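Long-range contacts in putative sugar isomerase (Parabacteroides distasonis, PDB 3LMZ), which is of unproven function but probably acts as a sugar isomerase with a xylose isomerase-like TIM-barrel fold: residues P142-V147 against I158-D163; A130-G135 against V164-R169; D146-T151 against Y181-F186. All blocks are in the same frame, centred on the assembly; numbering follows the deposited sequence. Where two conformers were deposited one is given.

Interaction 1 of 3, residues P142-V147 against I158-D163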
loop_
_atom_site.group_PDB
_atom_site.type_symbol
_atom_site.label_atom_id
_atom_site.label_comp_id
_atom_site.label_asym_id
_atom_site.label_seq_id
_atom_site.Cartn_x
_atom_site.Cartn_y
_atom_site.Cartn_z
ATOM N N PRO A 142 30.023 -3.567 -2.183
ATOM C CA PRO A 142 28.944 -3.878 -3.107
ATOM C C PRO A 142 27.845 -4.734 -2.534
ATOM O O PRO A 142 26.674 -4.606 -2.966
ATOM C CB PRO A 142 29.639 -4.643 -4.254
ATOM C CG PRO A 142 30.904 -5.128 -3.693
ATOM C CD PRO A 142 31.298 -4.183 -2.562
ATOM N N ASP A 143 28.190 -5.613 -1.577
ATOM C CA ASP A 143 27.215 -6.564 -1.056
ATOM C C ASP A 143 27.461 -6.962 0.421
ATOM O O ASP A 143 28.452 -6.558 1.052
ATOM C CB ASP A 143 27.091 -7.791 -1.980
ATOM C CG ASP A 143 28.352 -8.690 -1.984
ATOM O OD1 ASP A 143 29.274 -8.501 -1.157
ATOM O OD2 ASP A 143 28.411 -9.588 -2.888
ATOM N N ALA A 144 26.601 -7.809 0.962
ATOM C CA ALA A 144 26.648 -8.139 2.372
ATOM C C ALA A 144 27.937 -8.924 2.666
ATOM O O ALA A 144 28.586 -8.673 3.684
ATOM C CB ALA A 144 25.435 -8.960 2.735
ATOM N N THR A 145 28.353 -9.815 1.756
ATOM C CA THR A 145 29.573 -10.600 1.968
ATOM C C THR A 145 30.780 -9.718 2.077
ATOM O O THR A 145 31.657 -9.947 2.915
ATOM C CB THR A 145 29.784 -11.596 0.831
ATOM O OG1 THR A 145 28.653 -12.471 0.791
ATOM C CG2 THR A 145 31.139 -12.369 1.009
ATOM N N ASP A 146 30.828 -8.666 1.260
ATOM C CA ASP A 146 31.975 -7.757 1.324
ATOM C C ASP A 146 32.030 -7.011 2.655
ATOM O O ASP A 146 33.110 -6.838 3.209
ATOM C CB ASP A 146 31.937 -6.735 0.207
ATOM C CG ASP A 146 33.204 -5.913 0.153
ATOM O OD1 ASP A 146 34.256 -6.497 -0.221
ATOM O OD2 ASP A 146 33.185 -4.716 0.510
ATOM N N VAL A 147 30.902 -6.636 3.211
ATOM C CA VAL A 147 30.901 -5.974 4.497
ATOM C C VAL A 147 31.294 -6.944 5.559
ATOM O O VAL A 147 32.153 -6.611 6.401
ATOM C CB VAL A 147 29.552 -5.336 4.855
ATOM C CG1 VAL A 147 29.614 -4.716 6.267
ATOM C CG2 VAL A 147 29.185 -4.280 3.840
ATOM N N ILE A 158 30.530 -3.208 14.826
ATOM C CA ILE A 158 30.619 -2.812 13.450
ATOM C C ILE A 158 29.989 -3.889 12.571
ATOM O O ILE A 158 30.311 -5.052 12.639
ATOM C CB ILE A 158 32.043 -2.579 12.990
ATOM C CG1 ILE A 158 32.779 -1.589 13.895
ATOM C CG2 ILE A 158 31.994 -2.081 11.564
ATOM C CD1 ILE A 158 34.300 -1.432 13.599
ATOM N N GLY A 159 29.010 -3.481 11.771
ATOM C CA GLY A 159 28.346 -4.397 10.845
ATOM C C GLY A 159 27.827 -3.683 9.610
ATOM O O GLY A 159 28.419 -2.734 9.128
HETATM N N MSE A 160 26.656 -4.130 9.197
HETATM C CA MSE A 160 26.017 -3.693 7.954
HETATM C C MSE A 160 24.608 -3.179 8.165
HETATM O O MSE A 160 23.894 -3.565 9.097
HETATM C CB MSE A 160 25.977 -4.825 6.893
HETATM C CG MSE A 160 25.001 -5.969 7.192
HETATM SE SE MSE A 160 25.208 -7.367 5.900
HETATM C CE MSE A 160 26.859 -8.063 6.566
ATOM N N CYS A 161 24.251 -2.248 7.252
ATOM C CA CYS A 161 22.875 -1.881 6.898
ATOM C C CYS A 161 22.602 -2.761 5.681
ATOM O O CYS A 161 23.119 -2.536 4.560
ATOM C CB CYS A 161 22.751 -0.369 6.581
ATOM S SG CYS A 161 21.114 -0.086 5.937
ATOM N N LEU A 162 21.866 -3.838 5.963
ATOM C CA LEU A 162 21.573 -4.832 4.927
ATOM C C LEU A 162 20.556 -4.194 4.005
ATOM O O LEU A 162 19.382 -4.056 4.338
ATOM C CB LEU A 162 21.031 -6.154 5.468
ATOM C CG LEU A 162 20.537 -7.147 4.428
ATOM C CD1 LEU A 162 21.622 -7.551 3.487
ATOM C CD2 LEU A 162 19.915 -8.311 5.149
ATOM N N ASP A 163 20.989 -3.874 2.794
ATOM C CA ASP A 163 20.101 -3.286 1.774
ATOM C C ASP A 163 19.689 -4.457 0.878
ATOM O O ASP A 163 20.454 -4.972 0.063
ATOM C CB ASP A 163 20.839 -2.187 1.007
ATOM C CG ASP A 163 19.931 -1.426 0.032
ATOM O OD1 ASP A 163 19.212 -2.130 -0.732
ATOM O OD2 ASP A 163 19.957 -0.150 0.134
#
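Ala144 and Val147, one turn apart on the first part of helix 144-151, rest on Met160 (a selenomethionine) of strand 158-163. The Ala144 methyl CB lies 3.6 Å from Met160 SE, and the Met160 methyl CE approaches the helix backbone, ending 3.4 Å from Ala144 O. That bend is made at chi3 (74°), which brings CE back beside the helix. Val147 meets the root of the same side chain: its CG1, anti to the backbone N (chi1 177°), is 3.7 Å from Met160 CB and equally close to the carbonyl oxygen Gly159 O. Further along the strand, Leu162 CD1 reaches Ala144 CB at 4.1 Å, a looser contact. Everything across this interface is van der Waals contact, and the touching residues are buried. The start of the helix is fixed by a cap: Asp143 is its N-cap, and Asp143 OD1 accepts from Asp146 N at 2.9 Å, the donor lying nearly in line with the carboxylate C-O bond. Asp143 OD2 is held in turn by Asn170 ND2, and Ala144 N is taken up by Asp167 OD1, which ties the first turn of the helix to helix 164-169. The contact is the helix-on-sheet packing of a beta-alpha-beta unit, strand 128-132, helix 144-151 and strand 158-163, in the TIM barrel. Strand 158-163 lies between the parallel strands 128-132 and 185-193, while Tyr181 of helix 174-181 and Val185 of strand 185-193 close further around Met160.

Interaction 2 of 3, residues A130-G135 against V164-R169. With CIT (citric acid), chain B.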
loop_
_atom_site.group_PDB
_atom_site.type_symbol
_atom_site.label_atom_id
_atom_site.label_comp_id
_atom_site.label_asym_id
_atom_site.label_seq_id
_atom_site.Cartn_x
_atom_site.Cartn_y
_atom_site.Cartn_z
ATOM N N ALA A 130 26.642 0.715 11.242
ATOM C CA ALA A 130 26.084 -0.125 10.192
ATOM C C ALA A 130 26.523 0.435 8.837
ATOM O O ALA A 130 26.108 1.516 8.478
ATOM C CB ALA A 130 24.548 -0.153 10.271
ATOM N N ILE A 131 27.356 -0.308 8.122
ATOM C CA ILE A 131 27.890 0.105 6.810
ATOM C C ILE A 131 26.812 -0.162 5.726
ATOM O O ILE A 131 26.316 -1.301 5.575
ATOM C CB ILE A 131 29.183 -0.651 6.442
ATOM C CG1 ILE A 131 30.295 -0.331 7.442
ATOM C CG2 ILE A 131 29.589 -0.298 4.997
ATOM C CD1 ILE A 131 31.446 -1.260 7.448
ATOM N N HIS A 132 26.459 0.888 4.967
ATOM C CA HIS A 132 25.438 0.740 3.898
ATOM C C HIS A 132 26.050 0.163 2.625
ATOM O O HIS A 132 26.731 0.872 1.902
ATOM C CB HIS A 132 24.707 2.066 3.593
ATOM C CG HIS A 132 23.516 1.868 2.715
ATOM N ND1 HIS A 132 23.016 2.827 1.865
ATOM C CD2 HIS A 132 22.724 0.778 2.541
ATOM C CE1 HIS A 132 21.975 2.340 1.208
ATOM N NE2 HIS A 132 21.770 1.094 1.589
ATOM N N LEU A 133 25.682 -1.079 2.329
ATOM C CA LEU A 133 26.137 -1.743 1.095
ATOM C C LEU A 133 25.367 -1.165 -0.077
ATOM O O LEU A 133 24.248 -0.727 0.063
ATOM C CB LEU A 133 26.023 -3.252 1.223
ATOM C CG LEU A 133 24.608 -3.840 1.272
ATOM C CD1 LEU A 133 24.062 -4.150 -0.155
ATOM C CD2 LEU A 133 24.449 -5.109 2.175
ATOM N N HIS A 134 26.004 -1.189 -1.260
ATOM C CA HIS A 134 25.628 -0.311 -2.369
ATOM C C HIS A 134 25.376 -0.939 -3.716
ATOM O O HIS A 134 24.965 -0.210 -4.624
ATOM C CB HIS A 134 26.669 0.783 -2.529
ATOM C CG HIS A 134 26.531 1.863 -1.515
ATOM N ND1 HIS A 134 27.614 2.442 -0.903
ATOM C CD2 HIS A 134 25.429 2.495 -1.031
ATOM C CE1 HIS A 134 27.181 3.363 -0.049
ATOM N NE2 HIS A 134 25.862 3.433 -0.125
ATOM N N GLY A 135 25.540 -2.246 -3.830
ATOM C CA GLY A 135 25.239 -2.960 -5.066
ATOM C C GLY A 135 26.298 -2.842 -6.130
ATOM O O GLY A 135 27.397 -2.312 -5.918
ATOM N N VAL A 164 18.440 -4.839 0.980
ATOM C CA VAL A 164 18.009 -6.058 0.342
ATOM C C VAL A 164 18.003 -5.889 -1.184
ATOM O O VAL A 164 18.298 -6.833 -1.920
ATOM C CB VAL A 164 16.659 -6.492 0.873
ATOM C CG1 VAL A 164 16.756 -6.697 2.406
ATOM C CG2 VAL A 164 15.447 -5.543 0.493
ATOM N N GLY A 165 17.707 -4.664 -1.647
ATOM C CA GLY A 165 17.629 -4.401 -3.066
ATOM C C GLY A 165 18.987 -4.396 -3.710
ATOM O O GLY A 165 19.226 -5.032 -4.756
ATOM N N HIS A 166 19.919 -3.655 -3.123
ATOM C CA HIS A 166 21.280 -3.654 -3.653
ATOM C C HIS A 166 21.961 -5.024 -3.563
ATOM O O HIS A 166 22.704 -5.408 -4.481
ATOM C CB HIS A 166 22.132 -2.595 -2.974
ATOM C CG HIS A 166 21.738 -1.217 -3.349
ATOM N ND1 HIS A 166 21.344 -0.891 -4.640
ATOM C CD2 HIS A 166 21.691 -0.068 -2.629
ATOM C CE1 HIS A 166 21.074 0.404 -4.688
ATOM N NE2 HIS A 166 21.261 0.920 -3.484
ATOM N N ASP A 167 21.690 -5.767 -2.510
ATOM C CA ASP A 167 22.239 -7.108 -2.381
ATOM C C ASP A 167 21.743 -7.996 -3.541
ATOM O O ASP A 167 22.529 -8.683 -4.169
ATOM C CB ASP A 167 21.860 -7.693 -1.011
ATOM C CG ASP A 167 22.872 -8.728 -0.464
ATOM O OD1 ASP A 167 24.101 -8.514 -0.531
ATOM O OD2 ASP A 167 22.344 -9.714 0.093
ATOM N N LEU A 168 20.429 -7.969 -3.803
ATOM C CA LEU A 168 19.872 -8.806 -4.837
ATOM C C LEU A 168 20.423 -8.370 -6.195
ATOM O O LEU A 168 20.718 -9.200 -7.056
ATOM C CB LEU A 168 18.359 -8.852 -4.832
ATOM C CG LEU A 168 17.667 -9.938 -5.704
ATOM C CD1 LEU A 168 17.676 -11.312 -5.051
ATOM C CD2 LEU A 168 16.209 -9.568 -6.038
ATOM N N ARG A 169 20.581 -7.059 -6.410
ATOM C CA ARG A 169 21.132 -6.551 -7.682
ATOM C C ARG A 169 22.580 -6.972 -7.883
ATOM O O ARG A 169 23.021 -7.063 -9.056
ATOM C CB ARG A 169 21.024 -5.052 -7.779
ATOM C CG ARG A 169 19.581 -4.599 -7.976
ATOM C CD ARG A 169 19.478 -3.061 -7.978
ATOM N NE ARG A 169 20.281 -2.490 -9.044
ATOM C CZ ARG A 169 21.421 -1.805 -8.874
ATOM N NH1 ARG A 169 21.896 -1.549 -7.682
ATOM N NH2 ARG A 169 22.085 -1.352 -9.952
HETATM C C1 CIT B . 21.475 4.166 -1.790
HETATM O O1 CIT B . 20.588 3.518 -2.414
HETATM O O2 CIT B . 22.582 3.593 -1.562
HETATM C C2 CIT B . 21.239 5.611 -1.370
HETATM C C3 CIT B . 21.878 5.972 -0.037
HETATM O O7 CIT B . 21.389 5.220 1.096
HETATM C C4 CIT B . 21.484 7.444 0.126
HETATM C C5 CIT B . 21.915 8.042 1.419
HETATM O O3 CIT B . 21.107 8.151 2.344
HETATM O O4 CIT B . 23.109 8.406 1.568
HETATM C C6 CIT B . 23.418 5.869 -0.016
HETATM O O5 CIT B . 24.071 6.442 -0.946
HETATM O O6 CIT B . 23.980 5.162 0.908
HETATM O O HOH W 1 24.526 -0.218 -7.308
#
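His132, His134 and His166 line a pocket at the C-terminal ends of the barrel strands, the end where TIM barrels carry their active sites, and all three hold a citrate that probably came from the crystallisation liquor. His132 ND1 and His134 NE2 both donate to citrate O6, at 2.7 and 2.8 Å, each ring meeting that oxygen at its edge. From helix 164-169, His166 NE2 reaches a different carboxylate, donating to O1 at 2.9 Å in a fairly straight bond (166°). Tyr84, Lys50 and Glu231 also bind the citrate, so the pocket is rich in polar groups, consistent with a sugar-binding site. Between the segments themselves the contact centres on His166. Its CB packs against Gly135 N at 3.5 Å, and His134 O sits over the middle of its ring. CG of His166 is anti to the carbonyl carbon (chi1 -70°) and comes 3.6 Å from His134 O. Leu133 runs past His166 in the opposite direction, its CD1 3.8 Å from His166 CB and also touching the backbone of Asp167; the buried Leu133 O, near His166 CD2, has no hydrogen-bond partner in the model. At ND1 of His166, Arg169 NH1 makes a weak bond and, through a water, reaches His134 O; the water gives a hydrogen to His134 O at 2.7 Å and accepts from the arginine. Asp137 forms a salt bridge with Arg169 NH2, and Asp163, just before helix 164-169, accepts from His132 NE2, a second-shell bond that would fix the ring's rotation. Leu133 also touches Ala144 of helix 144-151 and Leu162 of strand 158-163, while His166 and Arg169 lie against strand 185-193.

Interaction 3 of 3, residues D146-T151 against Y181-F186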
loop_
_atom_site.group_PDB
_atom_site.type_symbol
_atom_site.label_atom_id
_atom_site.label_comp_id
_atom_site.label_asym_id
_atom_site.label_seq_id
_atom_site.Cartn_x
_atom_site.Cartn_y
_atom_site.Cartn_z
ATOM N N ASP A 146 30.828 -8.666 1.260
ATOM C CA ASP A 146 31.975 -7.757 1.324
ATOM C C ASP A 146 32.030 -7.011 2.655
ATOM O O ASP A 146 33.110 -6.838 3.209
ATOM C CB ASP A 146 31.937 -6.735 0.207
ATOM C CG ASP A 146 33.204 -5.913 0.153
ATOM O OD1 ASP A 146 34.256 -6.497 -0.221
ATOM O OD2 ASP A 146 33.185 -4.716 0.510
ATOM N N VAL A 147 30.902 -6.636 3.211
ATOM C CA VAL A 147 30.901 -5.974 4.497
ATOM C C VAL A 147 31.294 -6.944 5.559
ATOM O O VAL A 147 32.153 -6.611 6.401
ATOM C CB VAL A 147 29.552 -5.336 4.855
ATOM C CG1 VAL A 147 29.614 -4.716 6.267
ATOM C CG2 VAL A 147 29.185 -4.280 3.840
ATOM N N TRP A 148 30.797 -8.174 5.471
ATOM C CA TRP A 148 31.157 -9.222 6.395
ATOM C C TRP A 148 32.659 -9.446 6.433
ATOM O O TRP A 148 33.261 -9.456 7.500
ATOM C CB TRP A 148 30.439 -10.517 6.064
ATOM C CG TRP A 148 30.723 -11.676 6.997
ATOM C CD1 TRP A 148 31.578 -12.747 6.783
ATOM C CD2 TRP A 148 30.172 -11.861 8.302
ATOM N NE1 TRP A 148 31.542 -13.596 7.878
ATOM C CE2 TRP A 148 30.690 -13.079 8.820
ATOM C CE3 TRP A 148 29.238 -11.149 9.064
ATOM C CZ2 TRP A 148 30.282 -13.595 10.065
ATOM C CZ3 TRP A 148 28.837 -11.670 10.283
ATOM C CH2 TRP A 148 29.361 -12.860 10.780
ATOM N N VAL A 149 33.255 -9.649 5.257
ATOM C CA VAL A 149 34.682 -9.976 5.198
ATOM C C VAL A 149 35.535 -8.843 5.778
ATOM O O VAL A 149 36.587 -9.090 6.389
ATOM C CB VAL A 149 35.130 -10.336 3.729
ATOM C CG1 VAL A 149 34.199 -11.378 3.128
ATOM C CG2 VAL A 149 35.195 -9.096 2.857
ATOM N N HIS A 150 35.089 -7.600 5.607
ATOM C CA HIS A 150 35.835 -6.414 6.127
ATOM C C HIS A 150 35.583 -6.108 7.603
ATOM O O HIS A 150 36.307 -5.302 8.192
ATOM C CB HIS A 150 35.538 -5.193 5.262
ATOM C CG HIS A 150 36.261 -5.214 3.959
ATOM N ND1 HIS A 150 35.749 -5.785 2.817
ATOM C CD2 HIS A 150 37.511 -4.800 3.649
ATOM C CE1 HIS A 150 36.642 -5.690 1.846
ATOM N NE2 HIS A 150 37.708 -5.077 2.321
ATOM N N THR A 151 34.561 -6.716 8.198
ATOM C CA THR A 151 34.202 -6.446 9.576
ATOM C C THR A 151 34.279 -7.645 10.568
ATOM O O THR A 151 34.273 -7.411 11.787
ATOM C CB THR A 151 32.818 -5.832 9.705
ATOM O OG1 THR A 151 31.821 -6.746 9.236
ATOM C CG2 THR A 151 32.730 -4.508 8.945
ATOM N N TYR A 181 24.740 -13.741 8.253
ATOM C CA TYR A 181 25.431 -12.534 8.767
ATOM C C TYR A 181 24.691 -11.805 9.868
ATOM O O TYR A 181 25.115 -10.738 10.271
ATOM C CB TYR A 181 25.735 -11.566 7.618
ATOM C CG TYR A 181 26.492 -12.179 6.449
ATOM C CD1 TYR A 181 27.537 -13.079 6.677
ATOM C CD2 TYR A 181 26.238 -11.820 5.135
ATOM C CE1 TYR A 181 28.275 -13.651 5.612
ATOM C CE2 TYR A 181 26.946 -12.407 4.070
ATOM C CZ TYR A 181 27.984 -13.296 4.322
ATOM O OH TYR A 181 28.711 -13.856 3.292
ATOM N N HIS A 182 23.555 -12.338 10.299
ATOM C CA HIS A 182 22.699 -11.657 11.295
ATOM C C HIS A 182 23.371 -11.074 12.512
ATOM O O HIS A 182 22.949 -10.009 12.982
ATOM C CB HIS A 182 21.496 -12.540 11.725
ATOM C CG HIS A 182 21.859 -13.697 12.578
ATOM N ND1 HIS A 182 22.277 -14.907 12.070
ATOM C CD2 HIS A 182 21.902 -13.809 13.928
ATOM C CE1 HIS A 182 22.581 -15.711 13.074
ATOM N NE2 HIS A 182 22.363 -15.066 14.209
ATOM N N THR A 183 24.454 -11.701 12.978
ATOM C CA THR A 183 25.143 -11.172 14.153
ATOM C C THR A 183 25.758 -9.773 13.926
ATOM O O THR A 183 26.054 -9.029 14.895
ATOM C CB THR A 183 26.230 -12.146 14.639
ATOM O OG1 THR A 183 27.144 -12.437 13.564
ATOM C CG2 THR A 183 25.571 -13.477 15.117
ATOM N N ARG A 184 25.946 -9.407 12.662
ATOM C CA ARG A 184 26.407 -8.067 12.299
ATOM C C ARG A 184 25.425 -7.308 11.391
ATOM O O ARG A 184 25.866 -6.486 10.639
ATOM C CB ARG A 184 27.781 -8.165 11.632
ATOM C CG ARG A 184 28.847 -8.612 12.621
ATOM C CD ARG A 184 30.182 -8.737 11.952
ATOM N NE ARG A 184 31.250 -9.178 12.846
ATOM C CZ ARG A 184 31.991 -8.390 13.634
ATOM N NH1 ARG A 184 31.800 -7.092 13.703
ATOM N NH2 ARG A 184 32.971 -8.921 14.380
ATOM N N VAL A 185 24.119 -7.627 11.398
ATOM C CA VAL A 185 23.139 -6.801 10.678
ATOM C C VAL A 185 22.457 -5.895 11.718
ATOM O O VAL A 185 21.689 -6.365 12.590
ATOM C CB VAL A 185 22.082 -7.645 9.936
ATOM C CG1 VAL A 185 20.992 -6.768 9.295
ATOM C CG2 VAL A 185 22.770 -8.563 8.865
ATOM N N PHE A 186 22.757 -4.590 11.641
ATOM C CA PHE A 186 22.290 -3.653 12.663
ATOM C C PHE A 186 21.209 -2.720 12.172
ATOM O O PHE A 186 20.626 -1.967 12.948
ATOM C CB PHE A 186 23.494 -2.909 13.298
ATOM C CG PHE A 186 24.469 -3.844 13.984
ATOM C CD1 PHE A 186 24.020 -4.880 14.811
ATOM C CD2 PHE A 186 25.832 -3.745 13.749
ATOM C CE1 PHE A 186 24.904 -5.744 15.425
ATOM C CE2 PHE A 186 26.693 -4.623 14.343
ATOM C CZ PHE A 186 26.228 -5.613 15.174
#
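Trp148 of helix 144-151 lays its indole on Tyr181 in an offset stack, the five-membered ring and the phenol having centroids 4.4 Å apart and planes inclined by 26°. Chi1 (-179°) puts Trp148 CG anti to the backbone N, where it comes 3.4 Å from Tyr181 CE1. Tyr181 CD1 lies 3.3 Å from Trp148 CD2, over the indole face but displaced toward its rim, and Trp148 CB makes a CH-pi contact with the phenol face. At the six-membered ring, Thr183 OG1 comes in plane to 3.6 Å from Trp148 CH2, and Arg184 CD lies 3.6 Å from Trp148 CZ3. Arg184, extended from CG to NE, crosses the tryptophan at about a right angle. The Thr151 and Arg184 side chains run past each other in opposite directions. Thr151 OG1, between the backbone N and the carbonyl carbon (chi1 63°), hydrogen-bonds to Val147 O and is 3.7 Å from Arg184 CD. Thr151 O sits over the centre of one guanidinium face, 3.1 Å from Arg184 CZ, but the arginine's hydrogen bonds go to backbone oxygens of Leu154, Asp155 and Ile158. Tyr181 OH bonds to Thr145 OG1. The contact joins helix 144-151 to the turn between helix 174-181 and strand 185-193, beside strand 158-163.

Overall arrangement
All three contacts lie in one part of the TIM barrel and use its curled, largely parallel sheet. The centres of interactions 1 and 3 are about 5 Å apart, those of 1 and 2 about 7 Å, and those of 2 and 3 about 12 Å. Interactions 1 and 3 share Asp146 and Val147 of helix 144-151, which packs on strand 158-163 in one and meets the turn before strand 185-193 in the other. Along the chain, interaction 1 nests inside the loop closed by interaction 2, whereas 2 and 3 alternate. Strand 158-163 of interaction 1 leads directly into helix 164-169 of interaction 2, at the citrate pocket, and neighbours strand 128-132 in the sheet.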